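Local structure of cytochrome c, putative (Shewanella oneidensis, 1SP3) at residues Q233-K242 against I398-L409; K285-G293 against D318-F329. The protein carries eight covalently bound c-type hemes and probably works as a respiratory oxidoreductase, reducing tetrathionate with electrons passed along its heme chain. All coordinates share one frame; numbering follows the deposited sequence.

Contact 1: residues Q233-K242 against I398-L409; sequences QTCHIPFFAK and INHMVSPKEQAL. With HEC (heme c), chain I.
Cys235 and His236, at the end of helix 232-236, accept backbone hydrogen bonds from Leu409 and Ser403 of the loop 398-409: Leu409 N donates to Cys235 O (2.8 Å) and Ser403 N to His236 O. A water that accepts from His236 ND1 and donates to Ser403 O adds a bridge at the imidazole.

Lys242 makes two of the side-chain hydrogen bonds. Its chain, extended beyond CG, runs counter to that of Met401, and this extension carries NZ to Ser403 OG (2.8 Å) and to Met401 O (3.0 Å), the latter approached from 35° off the carbonyl plane. Ala167 O and Thr168 O also take bonds from this ammonium. At the other end Gln233 NE2 donates to Asn399 OD1 (3.1 Å), the two amide planes being 65° apart; Asp205 is a second acceptor for the same NE2.

Apolar contacts fill the middle. Ile237 wedges CG2 against Ile398 CG2 (3.7 Å) and lays CG1 across Val402 CG2, while Ile398 CD1 sits over one face of the Phe240 ring, 21° off its normal. Pro238 CB packs on Leu409 CD2.

The heme supplies the last group. Cys235 SG is bonded to heme CAC (2.0 Å). His236 NE2 binds the heme iron FE at 2.0 Å. Ala408 CB lies near His236 ND1. With Cys232 as the other thioether and His218 as the second axial ligand, this is the CXXCH heme-attachment motif of a bis-histidine c-type heme.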
loop_
_atom_site.group_PDB
_atom_site.type_symbol
_atom_site.label_atom_id
_atom_site.label_comp_id
_atom_site.label_asym_id
_atom_site.label_seq_id
_atom_site.Cartn_x
_atom_site.Cartn_y
_atom_site.Cartn_z
ATOM N N GLN A 233 13.783 -7.270 -9.447
ATOM C CA GLN A 233 13.501 -6.014 -8.733
ATOM C C GLN A 233 14.670 -5.615 -7.849
ATOM O O GLN A 233 14.971 -4.457 -7.701
ATOM C CB GLN A 233 12.258 -6.231 -7.841
ATOM C CG GLN A 233 10.907 -6.274 -8.635
ATOM C CD GLN A 233 10.505 -7.645 -8.983
ATOM O OE1 GLN A 233 11.372 -8.537 -9.175
ATOM N NE2 GLN A 233 9.179 -7.887 -9.007
ATOM N N THR A 234 15.372 -6.563 -7.241
ATOM C CA THR A 234 16.525 -6.193 -6.396
ATOM C C THR A 234 17.613 -5.384 -7.093
ATOM O O THR A 234 18.040 -4.311 -6.630
ATOM C CB THR A 234 17.051 -7.499 -5.721
ATOM O OG1 THR A 234 16.042 -7.965 -4.827
ATOM C CG2 THR A 234 18.348 -7.259 -4.809
ATOM N N CYS A 235 18.115 -5.883 -8.226
ATOM C CA CYS A 235 19.148 -5.130 -8.949
ATOM C C CYS A 235 18.642 -3.863 -9.674
ATOM O O CYS A 235 19.355 -2.878 -9.823
ATOM C CB CYS A 235 19.855 -6.074 -9.912
ATOM S SG CYS A 235 20.769 -7.358 -8.944
ATOM N N HIS A 236 17.398 -3.891 -10.111
ATOM C CA HIS A 236 16.862 -2.917 -11.043
ATOM C C HIS A 236 16.032 -1.841 -10.408
ATOM O O HIS A 236 15.612 -0.893 -11.085
ATOM C CB HIS A 236 16.063 -3.669 -12.077
ATOM C CG HIS A 236 16.953 -4.392 -13.041
ATOM N ND1 HIS A 236 17.807 -3.707 -13.881
ATOM C CD2 HIS A 236 17.182 -5.703 -13.256
ATOM C CE1 HIS A 236 18.506 -4.566 -14.585
ATOM N NE2 HIS A 236 18.109 -5.780 -14.269
ATOM N N ILE A 237 15.774 -1.967 -9.100
ATOM C CA ILE A 237 15.265 -0.821 -8.339
ATOM C C ILE A 237 16.221 -0.437 -7.198
ATOM O O ILE A 237 15.932 -0.708 -6.020
ATOM C CB ILE A 237 13.795 -1.107 -7.819
ATOM C CG1 ILE A 237 12.904 -1.856 -8.831
ATOM C CG2 ILE A 237 13.090 0.240 -7.421
ATOM C CD1 ILE A 237 11.482 -2.237 -8.247
ATOM N N PRO A 238 17.372 0.205 -7.503
ATOM C CA PRO A 238 18.390 0.529 -6.471
ATOM C C PRO A 238 17.885 1.580 -5.505
ATOM O O PRO A 238 18.438 1.669 -4.392
ATOM C CB PRO A 238 19.563 1.137 -7.261
ATOM C CG PRO A 238 18.882 1.547 -8.737
ATOM C CD PRO A 238 17.769 0.609 -8.875
ATOM N N PHE A 239 16.872 2.368 -5.884
ATOM C CA PHE A 239 16.318 3.412 -4.992
ATOM C C PHE A 239 14.810 3.594 -5.208
ATOM O O PHE A 239 14.305 3.485 -6.370
ATOM C CB PHE A 239 16.985 4.772 -5.220
ATOM C CG PHE A 239 18.498 4.776 -4.920
ATOM C CD1 PHE A 239 19.437 4.612 -5.960
ATOM C CD2 PHE A 239 18.960 4.907 -3.600
ATOM C CE1 PHE A 239 20.856 4.692 -5.688
ATOM C CE2 PHE A 239 20.375 4.971 -3.294
ATOM C CZ PHE A 239 21.329 4.877 -4.353
ATOM N N PHE A 240 14.107 3.905 -4.109
ATOM C CA PHE A 240 12.776 4.441 -4.188
ATOM C C PHE A 240 12.692 5.843 -3.513
ATOM O O PHE A 240 13.697 6.382 -2.991
ATOM C CB PHE A 240 11.825 3.407 -3.616
ATOM C CG PHE A 240 11.970 3.203 -2.143
ATOM C CD1 PHE A 240 11.242 3.967 -1.263
ATOM C CD2 PHE A 240 12.768 2.179 -1.633
ATOM C CE1 PHE A 240 11.340 3.745 0.110
ATOM C CE2 PHE A 240 12.904 1.968 -0.269
ATOM C CZ PHE A 240 12.202 2.714 0.600
ATOM N N ALA A 241 11.498 6.440 -3.500
ATOM C CA ALA A 241 11.339 7.839 -3.057
ATOM C C ALA A 241 12.424 8.694 -3.759
ATOM O O ALA A 241 13.150 9.443 -3.158
ATOM C CB ALA A 241 11.463 7.958 -1.512
ATOM N N LYS A 242 12.569 8.496 -5.042
ATOM C CA LYS A 242 13.584 9.189 -5.802
ATOM C C LYS A 242 13.364 10.682 -5.844
ATOM O O LYS A 242 14.332 11.421 -5.900
ATOM C CB LYS A 242 13.562 8.635 -7.208
ATOM C CG LYS A 242 14.273 7.343 -7.413
ATOM C CD LYS A 242 13.936 6.825 -8.864
ATOM C CE LYS A 242 14.662 5.552 -9.121
ATOM N NZ LYS A 242 14.484 5.034 -10.514
ATOM N N ILE A 398 8.772 -3.544 -3.039
ATOM C CA ILE A 398 9.092 -2.489 -3.951
ATOM C C ILE A 398 9.070 -3.094 -5.362
ATOM O O ILE A 398 9.860 -3.939 -5.651
ATOM C CB ILE A 398 10.512 -1.948 -3.630
ATOM C CG1 ILE A 398 10.534 -1.187 -2.279
ATOM C CG2 ILE A 398 10.940 -1.002 -4.715
ATOM C CD1 ILE A 398 9.510 0.021 -2.384
ATOM N N ASN A 399 8.252 -2.554 -6.274
ATOM C CA ASN A 399 8.111 -3.075 -7.612
ATOM C C ASN A 399 8.203 -2.076 -8.742
ATOM O O ASN A 399 8.303 -2.515 -9.908
ATOM C CB ASN A 399 6.782 -3.864 -7.782
ATOM C CG ASN A 399 6.754 -5.139 -6.925
ATOM O OD1 ASN A 399 7.349 -6.176 -7.243
ATOM N ND2 ASN A 399 6.034 -5.043 -5.837
ATOM N N HIS A 400 8.107 -0.791 -8.438
ATOM C CA HIS A 400 8.073 0.291 -9.437
ATOM C C HIS A 400 9.355 1.134 -9.375
ATOM O O HIS A 400 10.176 0.861 -8.519
ATOM C CB HIS A 400 6.774 1.102 -9.354
ATOM C CG HIS A 400 5.576 0.212 -9.247
ATOM N ND1 HIS A 400 5.115 -0.269 -8.029
ATOM C CD2 HIS A 400 4.834 -0.403 -10.200
ATOM C CE1 HIS A 400 4.112 -1.113 -8.246
ATOM N NE2 HIS A 400 3.912 -1.201 -9.550
ATOM N N MET A 401 9.508 2.138 -10.275
ATOM C CA MET A 401 10.730 2.908 -10.384
ATOM C C MET A 401 11.920 2.066 -10.891
ATOM O O MET A 401 13.090 2.332 -10.550
ATOM C CB MET A 401 11.115 3.623 -9.066
ATOM C CG MET A 401 10.065 4.677 -8.612
ATOM S SD MET A 401 10.431 5.591 -7.030
ATOM C CE MET A 401 9.114 6.845 -7.175
ATOM N N VAL A 402 11.660 1.127 -11.762
ATOM C CA VAL A 402 12.799 0.438 -12.332
ATOM C C VAL A 402 13.691 1.539 -12.987
ATOM O O VAL A 402 13.187 2.414 -13.688
ATOM C CB VAL A 402 12.367 -0.654 -13.326
ATOM C CG1 VAL A 402 13.611 -1.171 -14.145
ATOM C CG2 VAL A 402 11.623 -1.848 -12.556
ATOM N N SER A 403 14.988 1.556 -12.652
ATOM C CA SER A 403 15.918 2.578 -13.157
ATOM C C SER A 403 16.495 2.132 -14.512
ATOM O O SER A 403 16.474 0.917 -14.794
ATOM C CB SER A 403 17.083 2.672 -12.176
ATOM O OG SER A 403 16.571 3.218 -10.995
ATOM N N PRO A 404 17.080 3.060 -15.313
ATOM C CA PRO A 404 17.808 2.619 -16.531
ATOM C C PRO A 404 18.849 1.603 -16.202
ATOM O O PRO A 404 19.293 1.579 -15.051
ATOM C CB PRO A 404 18.484 3.897 -17.070
ATOM C CG PRO A 404 17.658 5.020 -16.563
ATOM C CD PRO A 404 17.086 4.542 -15.150
ATOM N N LYS A 405 19.239 0.809 -17.190
ATOM C CA LYS A 405 20.137 -0.316 -16.986
ATOM C C LYS A 405 21.504 0.103 -16.398
ATOM O O LYS A 405 22.128 -0.658 -15.639
ATOM C CB LYS A 405 20.276 -1.078 -18.306
ATOM C CG LYS A 405 20.920 -0.226 -19.426
ATOM C CD LYS A 405 20.944 -0.975 -20.753
ATOM C CE LYS A 405 21.895 -0.274 -21.792
ATOM N NZ LYS A 405 21.165 0.945 -22.374
ATOM N N GLU A 406 21.909 1.344 -16.687
ATOM C CA GLU A 406 23.216 1.881 -16.212
ATOM C C GLU A 406 23.255 2.076 -14.675
ATOM O O GLU A 406 24.325 2.164 -14.109
ATOM C CB GLU A 406 23.640 3.213 -16.961
ATOM C CG GLU A 406 23.844 3.056 -18.450
ATOM C CD GLU A 406 22.545 3.101 -19.283
ATOM O OE1 GLU A 406 22.636 2.686 -20.480
ATOM O OE2 GLU A 406 21.450 3.568 -18.786
ATOM N N GLN A 407 22.084 2.141 -14.032
ATOM C CA GLN A 407 22.027 2.261 -12.578
ATOM C C GLN A 407 21.555 1.002 -11.834
ATOM O O GLN A 407 21.284 1.091 -10.664
ATOM C CB GLN A 407 21.183 3.438 -12.110
ATOM C CG GLN A 407 20.555 4.200 -13.166
ATOM C CD GLN A 407 21.450 5.236 -13.739
ATOM O OE1 GLN A 407 21.262 5.656 -14.898
ATOM N NE2 GLN A 407 22.449 5.665 -12.948
ATOM N N ALA A 408 21.501 -0.140 -12.496
ATOM C CA ALA A 408 21.256 -1.420 -11.804
ATOM C C ALA A 408 22.378 -1.685 -10.860
ATOM O O ALA A 408 23.487 -1.272 -11.147
ATOM C CB ALA A 408 21.120 -2.608 -12.789
ATOM N N LEU A 409 22.077 -2.350 -9.729
ATOM C CA LEU A 409 23.111 -2.757 -8.811
ATOM C C LEU A 409 24.138 -3.560 -9.620
ATOM O O LEU A 409 23.747 -4.436 -10.336
ATOM C CB LEU A 409 22.533 -3.627 -7.706
ATOM C CG LEU A 409 21.509 -2.952 -6.789
ATOM C CD1 LEU A 409 21.274 -3.816 -5.548
ATOM C CD2 LEU A 409 22.148 -1.529 -6.447
HETATM FE FE HEC I . 19.238 -7.123 -15.216
HETATM C CHA HEC I . 20.623 -5.177 -17.415
HETATM C CHB HEC I . 16.320 -7.237 -16.970
HETATM C CHC HEC I . 17.984 -9.715 -13.151
HETATM C CHD HEC I . 21.806 -6.759 -13.046
HETATM N NA HEC I . 18.554 -6.381 -16.982
HETATM C C1A HEC I . 19.378 -5.637 -17.769
HETATM C C2A HEC I . 18.593 -5.277 -18.926
HETATM C C3A HEC I . 17.393 -5.851 -18.851
HETATM C C4A HEC I . 17.328 -6.525 -17.569
HETATM C CMA HEC I . 16.282 -5.754 -19.939
HETATM C CAA HEC I . 19.155 -4.464 -20.119
HETATM C CBA HEC I . 19.928 -5.483 -20.966
HETATM C CGA HEC I . 20.663 -4.768 -22.085
HETATM O O1A HEC I . 20.024 -4.348 -23.041
HETATM O O2A HEC I . 21.885 -4.558 -21.979
HETATM N NB HEC I . 17.537 -8.257 -15.084
HETATM C C1B HEC I . 16.426 -8.042 -15.874
HETATM C C2B HEC I . 15.424 -8.955 -15.487
HETATM C C3B HEC I . 15.890 -9.674 -14.495
HETATM C C4B HEC I . 17.216 -9.255 -14.211
HETATM C CMB HEC I . 14.081 -9.100 -16.230
HETATM C CAB HEC I . 15.178 -10.852 -13.795
HETATM C CBB HEC I . 14.886 -11.830 -14.690
HETATM N NC HEC I . 19.777 -8.071 -13.421
HETATM C C1C HEC I . 19.077 -9.031 -12.730
HETATM C C2C HEC I . 19.757 -9.271 -11.517
HETATM C C3C HEC I . 20.832 -8.424 -11.471
HETATM C C4C HEC I . 20.849 -7.665 -12.698
HETATM C CMC HEC I . 19.232 -10.274 -10.469
HETATM C CAC HEC I . 21.882 -8.248 -10.317
HETATM C CBC HEC I . 22.488 -9.272 -9.615
HETATM N ND HEC I . 20.928 -6.135 -15.161
HETATM C C1D HEC I . 21.890 -6.077 -14.196
HETATM C C2D HEC I . 22.997 -5.248 -14.629
HETATM C C3D HEC I . 22.551 -4.702 -15.914
HETATM C C4D HEC I . 21.312 -5.341 -16.220
HETATM C CMD HEC I . 24.288 -4.892 -13.787
HETATM C CAD HEC I . 23.347 -3.716 -16.876
HETATM C CBD HEC I . 24.293 -4.639 -17.674
HETATM C CGD HEC I . 23.581 -4.881 -18.993
HETATM O O1D HEC I . 23.192 -3.837 -19.673
HETATM O O2D HEC I . 23.391 -6.109 -19.378
HETATM O O HOH W 1 17.987 -0.870 -13.501
HETATM O O HOH W 2 15.088 2.519 -8.695
#

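Contact 2: residues K285-G293 against D318-F329; sequences KPQYAWYNG and DINDAKAKIYPF
An antiparallel beta ladder joins strand 287-291 to strand 325-329 within the mixed sheet of this multiheme cytochrome. Hydrogen-bonded pairs at Gln287-Phe329, Ala289-Tyr327 and Tyr291-Lys325 alternate with non-hydrogen-bonded ones at Tyr288-Pro328 and Trp290-Ile326. Six backbone bonds form, among them Tyr327 N to Ala289 O at 3.0 Å, and the short strand axes make an angle of 139°.

Side chains divide between two faces. On that of Trp290, the indole is sandwiched: Ile326 CG1 stands 3.5 Å from the centroid of the six-membered ring, 6° off its normal, while Ile319 CA makes a CH-pi contact over the opposite face at 3.9 Å. NE1 donates to Leu426 O. Nearby, Tyr288 CB packs on Ile326 CG2 (3.7 Å).

The other face carries an aromatic cluster. Tyr291, with CG anti to the backbone N (chi1 179°), turns its ring edge to the face of Tyr327, a T-shaped pair with centroids 5.4 Å apart; Phe329 in turn presents its edge to the face of Tyr291. Tyr291 OH is held by Gly198 N.

Past the ladder, Asn292 OD1 is hydrogen-bonded to Thr294 OG1, and Asn292 ND2 donates to Asp321 OD2 at 2.8 Å, on the syn side of a carboxylate that also accepts a weak bond from Lys323 N through OD1.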
loop_
_atom_site.group_PDB
_atom_site.type_symbol
_atom_site.label_atom_id
_atom_site.label_comp_id
_atom_site.label_asym_id
_atom_site.label_seq_id
_atom_site.Cartn_x
_atom_site.Cartn_y
_atom_site.Cartn_z
ATOM N N LYS A 285 17.429 3.422 -0.203
ATOM C CA LYS A 285 17.727 2.060 -0.529
ATOM C C LYS A 285 16.719 1.196 0.151
ATOM O O LYS A 285 16.320 1.381 1.331
ATOM C CB LYS A 285 19.109 1.667 -0.041
ATOM C CG LYS A 285 20.238 2.489 -0.699
ATOM C CD LYS A 285 21.553 2.207 0.010
ATOM C CE LYS A 285 22.695 2.944 -0.762
ATOM N NZ LYS A 285 23.933 3.124 0.068
ATOM N N PRO A 286 16.282 0.200 -0.599
ATOM C CA PRO A 286 15.445 -0.853 -0.028
ATOM C C PRO A 286 16.240 -1.693 0.985
ATOM O O PRO A 286 17.436 -1.708 0.936
ATOM C CB PRO A 286 15.103 -1.722 -1.247
ATOM C CG PRO A 286 15.249 -0.842 -2.431
ATOM C CD PRO A 286 16.435 0.064 -2.069
ATOM N N GLN A 287 15.532 -2.349 1.893
ATOM C CA GLN A 287 16.018 -3.549 2.625
ATOM C C GLN A 287 15.759 -4.820 1.861
ATOM O O GLN A 287 14.795 -4.925 1.175
ATOM C CB GLN A 287 15.184 -3.705 3.909
ATOM C CG GLN A 287 15.238 -2.437 4.620
ATOM C CD GLN A 287 16.286 -2.546 5.577
ATOM O OE1 GLN A 287 17.444 -2.178 5.275
ATOM N NE2 GLN A 287 15.970 -3.193 6.710
ATOM N N TYR A 288 16.625 -5.807 2.004
ATOM C CA TYR A 288 16.465 -7.021 1.165
ATOM C C TYR A 288 16.023 -8.197 1.996
ATOM O O TYR A 288 16.544 -8.390 3.094
ATOM C CB TYR A 288 17.772 -7.277 0.460
ATOM C CG TYR A 288 18.073 -6.027 -0.396
ATOM C CD1 TYR A 288 18.965 -5.037 0.045
ATOM C CD2 TYR A 288 17.428 -5.830 -1.596
ATOM C CE1 TYR A 288 19.226 -3.883 -0.707
ATOM C CE2 TYR A 288 17.673 -4.713 -2.358
ATOM C CZ TYR A 288 18.586 -3.774 -1.925
ATOM O OH TYR A 288 18.742 -2.653 -2.662
ATOM N N ALA A 289 15.160 -9.033 1.480
ATOM C CA ALA A 289 14.794 -10.176 2.291
ATOM C C ALA A 289 14.398 -11.339 1.414
ATOM O O ALA A 289 13.871 -11.112 0.323
ATOM C CB ALA A 289 13.721 -9.821 3.366
ATOM N N TRP A 290 14.700 -12.567 1.859
ATOM C CA TRP A 290 14.083 -13.738 1.278
ATOM C C TRP A 290 12.576 -13.611 1.189
ATOM O O TRP A 290 11.893 -13.212 2.163
ATOM C CB TRP A 290 14.453 -15.040 2.027
ATOM C CG TRP A 290 15.909 -15.363 1.913
ATOM C CD1 TRP A 290 16.875 -15.225 2.884
ATOM C CD2 TRP A 290 16.582 -15.774 0.724
ATOM N NE1 TRP A 290 18.108 -15.552 2.371
ATOM C CE2 TRP A 290 17.964 -15.863 1.038
ATOM C CE3 TRP A 290 16.156 -16.050 -0.600
ATOM C CZ2 TRP A 290 18.902 -16.279 0.119
ATOM C CZ3 TRP A 290 17.063 -16.474 -1.493
ATOM C CH2 TRP A 290 18.429 -16.570 -1.152
ATOM N N TYR A 291 12.043 -13.944 0.014
ATOM C CA TYR A 291 10.606 -13.919 -0.138
ATOM C C TYR A 291 10.193 -15.035 -1.039
ATOM O O TYR A 291 10.633 -15.095 -2.193
ATOM C CB TYR A 291 10.149 -12.560 -0.723
ATOM C CG TYR A 291 8.629 -12.372 -0.964
ATOM C CD1 TYR A 291 7.692 -12.512 0.083
ATOM C CD2 TYR A 291 8.142 -12.058 -2.241
ATOM C CE1 TYR A 291 6.324 -12.330 -0.152
ATOM C CE2 TYR A 291 6.742 -11.870 -2.482
ATOM C CZ TYR A 291 5.866 -11.983 -1.400
ATOM O OH TYR A 291 4.514 -11.858 -1.648
ATOM N N ASN A 292 9.250 -15.847 -0.554
ATOM C CA ASN A 292 8.698 -16.979 -1.352
ATOM C C ASN A 292 7.239 -16.833 -1.751
ATOM O O ASN A 292 6.601 -17.814 -2.151
ATOM C CB ASN A 292 8.814 -18.298 -0.552
ATOM C CG ASN A 292 7.917 -18.298 0.730
ATOM O OD1 ASN A 292 7.012 -17.448 0.882
ATOM N ND2 ASN A 292 8.199 -19.193 1.648
ATOM N N GLY A 293 6.691 -15.627 -1.692
ATOM C CA GLY A 293 5.291 -15.500 -2.075
ATOM C C GLY A 293 4.359 -15.461 -0.841
ATOM O O GLY A 293 3.207 -15.079 -0.936
ATOM N N ASP A 318 13.659 -18.240 3.070
ATOM C CA ASP A 318 14.968 -18.245 3.640
ATOM C C ASP A 318 15.869 -18.880 2.595
ATOM O O ASP A 318 15.345 -19.277 1.560
ATOM C CB ASP A 318 14.985 -18.948 5.028
ATOM C CG ASP A 318 14.732 -20.488 4.946
ATOM O OD1 ASP A 318 15.148 -21.180 4.018
ATOM O OD2 ASP A 318 14.168 -21.096 5.833
ATOM N N ILE A 319 17.193 -18.915 2.835
ATOM C CA ILE A 319 18.200 -19.405 1.850
ATOM C C ILE A 319 17.971 -20.832 1.377
ATOM O O ILE A 319 18.236 -21.135 0.233
ATOM C CB ILE A 319 19.629 -19.256 2.381
ATOM C CG1 ILE A 319 20.699 -19.439 1.264
ATOM C CG2 ILE A 319 19.825 -20.122 3.682
ATOM C CD1 ILE A 319 22.113 -19.021 1.669
ATOM N N ASN A 320 17.431 -21.692 2.254
ATOM C CA ASN A 320 17.108 -23.067 1.931
ATOM C C ASN A 320 15.769 -23.186 1.275
ATOM O O ASN A 320 15.320 -24.283 1.006
ATOM C CB ASN A 320 17.143 -23.878 3.219
ATOM C CG ASN A 320 18.543 -23.896 3.782
ATOM O OD1 ASN A 320 19.500 -24.141 3.027
ATOM N ND2 ASN A 320 18.696 -23.531 5.032
ATOM N N ASP A 321 15.104 -22.070 1.020
ATOM C CA ASP A 321 13.780 -22.165 0.426
ATOM C C ASP A 321 13.875 -22.005 -1.115
ATOM O O ASP A 321 14.140 -20.910 -1.670
ATOM C CB ASP A 321 12.863 -21.163 1.167
ATOM C CG ASP A 321 11.366 -21.252 0.756
ATOM O OD1 ASP A 321 11.010 -21.723 -0.394
ATOM O OD2 ASP A 321 10.478 -20.818 1.556
ATOM N N ALA A 322 13.714 -23.118 -1.822
ATOM C CA ALA A 322 13.850 -23.108 -3.270
ATOM C C ALA A 322 12.783 -22.192 -3.881
ATOM O O ALA A 322 12.991 -21.700 -4.962
ATOM C CB ALA A 322 13.691 -24.581 -3.884
ATOM N N LYS A 323 11.633 -21.991 -3.230
ATOM C CA LYS A 323 10.673 -21.028 -3.783
ATOM C C LYS A 323 11.051 -19.514 -3.531
ATOM O O LYS A 323 10.444 -18.614 -4.128
ATOM C CB LYS A 323 9.256 -21.268 -3.227
ATOM C CG LYS A 323 8.519 -22.506 -3.727
ATOM C CD LYS A 323 7.139 -22.679 -2.983
ATOM C CE LYS A 323 5.861 -22.587 -3.953
ATOM N NZ LYS A 323 5.100 -23.918 -4.123
ATOM N N ALA A 324 12.022 -19.244 -2.663
ATOM C CA ALA A 324 12.251 -17.865 -2.200
ATOM C C ALA A 324 13.352 -17.225 -3.078
ATOM O O ALA A 324 14.277 -17.959 -3.480
ATOM C CB ALA A 324 12.659 -17.862 -0.721
ATOM N N LYS A 325 13.256 -15.902 -3.378
ATOM C CA LYS A 325 14.387 -15.139 -3.951
ATOM C C LYS A 325 14.628 -13.906 -3.086
ATOM O O LYS A 325 13.753 -13.586 -2.239
ATOM C CB LYS A 325 14.109 -14.684 -5.401
ATOM C CG LYS A 325 14.176 -15.871 -6.359
ATOM C CD LYS A 325 13.795 -15.444 -7.763
ATOM C CE LYS A 325 13.624 -16.658 -8.615
ATOM N NZ LYS A 325 13.853 -16.162 -9.944
ATOM N N ILE A 326 15.788 -13.251 -3.244
ATOM C CA ILE A 326 15.997 -12.040 -2.483
ATOM C C ILE A 326 15.312 -10.870 -3.182
ATOM O O ILE A 326 15.615 -10.572 -4.356
ATOM C CB ILE A 326 17.526 -11.763 -2.263
ATOM C CG1 ILE A 326 18.163 -12.932 -1.505
ATOM C CG2 ILE A 326 17.784 -10.332 -1.625
ATOM C CD1 ILE A 326 19.757 -12.853 -1.636
ATOM N N TYR A 327 14.368 -10.219 -2.468
ATOM C CA TYR A 327 13.549 -9.135 -3.045
ATOM C C TYR A 327 13.788 -7.877 -2.215
ATOM O O TYR A 327 14.179 -7.983 -1.027
ATOM C CB TYR A 327 12.064 -9.461 -2.875
ATOM C CG TYR A 327 11.452 -10.325 -4.014
ATOM C CD1 TYR A 327 11.614 -11.750 -4.006
ATOM C CD2 TYR A 327 10.679 -9.730 -5.052
ATOM C CE1 TYR A 327 11.072 -12.541 -4.981
ATOM C CE2 TYR A 327 10.084 -10.549 -6.125
ATOM C CZ TYR A 327 10.280 -11.954 -6.036
ATOM O OH TYR A 327 9.850 -12.792 -7.010
ATOM N N PRO A 328 13.433 -6.709 -2.776
ATOM C CA PRO A 328 13.587 -5.426 -2.105
ATOM C C PRO A 328 12.287 -4.948 -1.489
ATOM O O PRO A 328 11.185 -5.116 -2.039
ATOM C CB PRO A 328 13.903 -4.471 -3.270
ATOM C CG PRO A 328 13.095 -5.016 -4.392
ATOM C CD PRO A 328 12.917 -6.517 -4.164
ATOM N N PHE A 329 12.445 -4.260 -0.375
ATOM C CA PHE A 329 11.320 -3.900 0.425
ATOM C C PHE A 329 11.495 -2.508 1.032
ATOM O O PHE A 329 12.611 -2.102 1.412
ATOM C CB PHE A 329 11.186 -4.889 1.600
ATOM C CG PHE A 329 10.692 -6.228 1.197
ATOM C CD1 PHE A 329 11.604 -7.242 0.815
ATOM C CD2 PHE A 329 9.319 -6.484 1.160
ATOM C CE1 PHE A 329 11.162 -8.466 0.485
ATOM C CE2 PHE A 329 8.847 -7.734 0.775
ATOM C CZ PHE A 329 9.798 -8.722 0.424
#

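The centres of contacts 1 and 2 lie about 16 Å apart, and the chain runs through them in the order 233-242, 285-293, 318-329, 398-409, so that the pairing of contact 2 falls between the two halves of contact 1. They meet directly: Thr234 OG1 lies 2.7 Å from Ile326 O and Ile398 N 3.0 Å from Pro328 O, both probable hydrogen bonds. Strand 325-339 is the common element, since it pairs with strand 287-291 to form contact 2 and also with strand 387-397, which leads into 398-409. The beta sheet is thereby joined to the heme-binding helix 232-236 and to the loop supplying His400, an axial ligand of another heme.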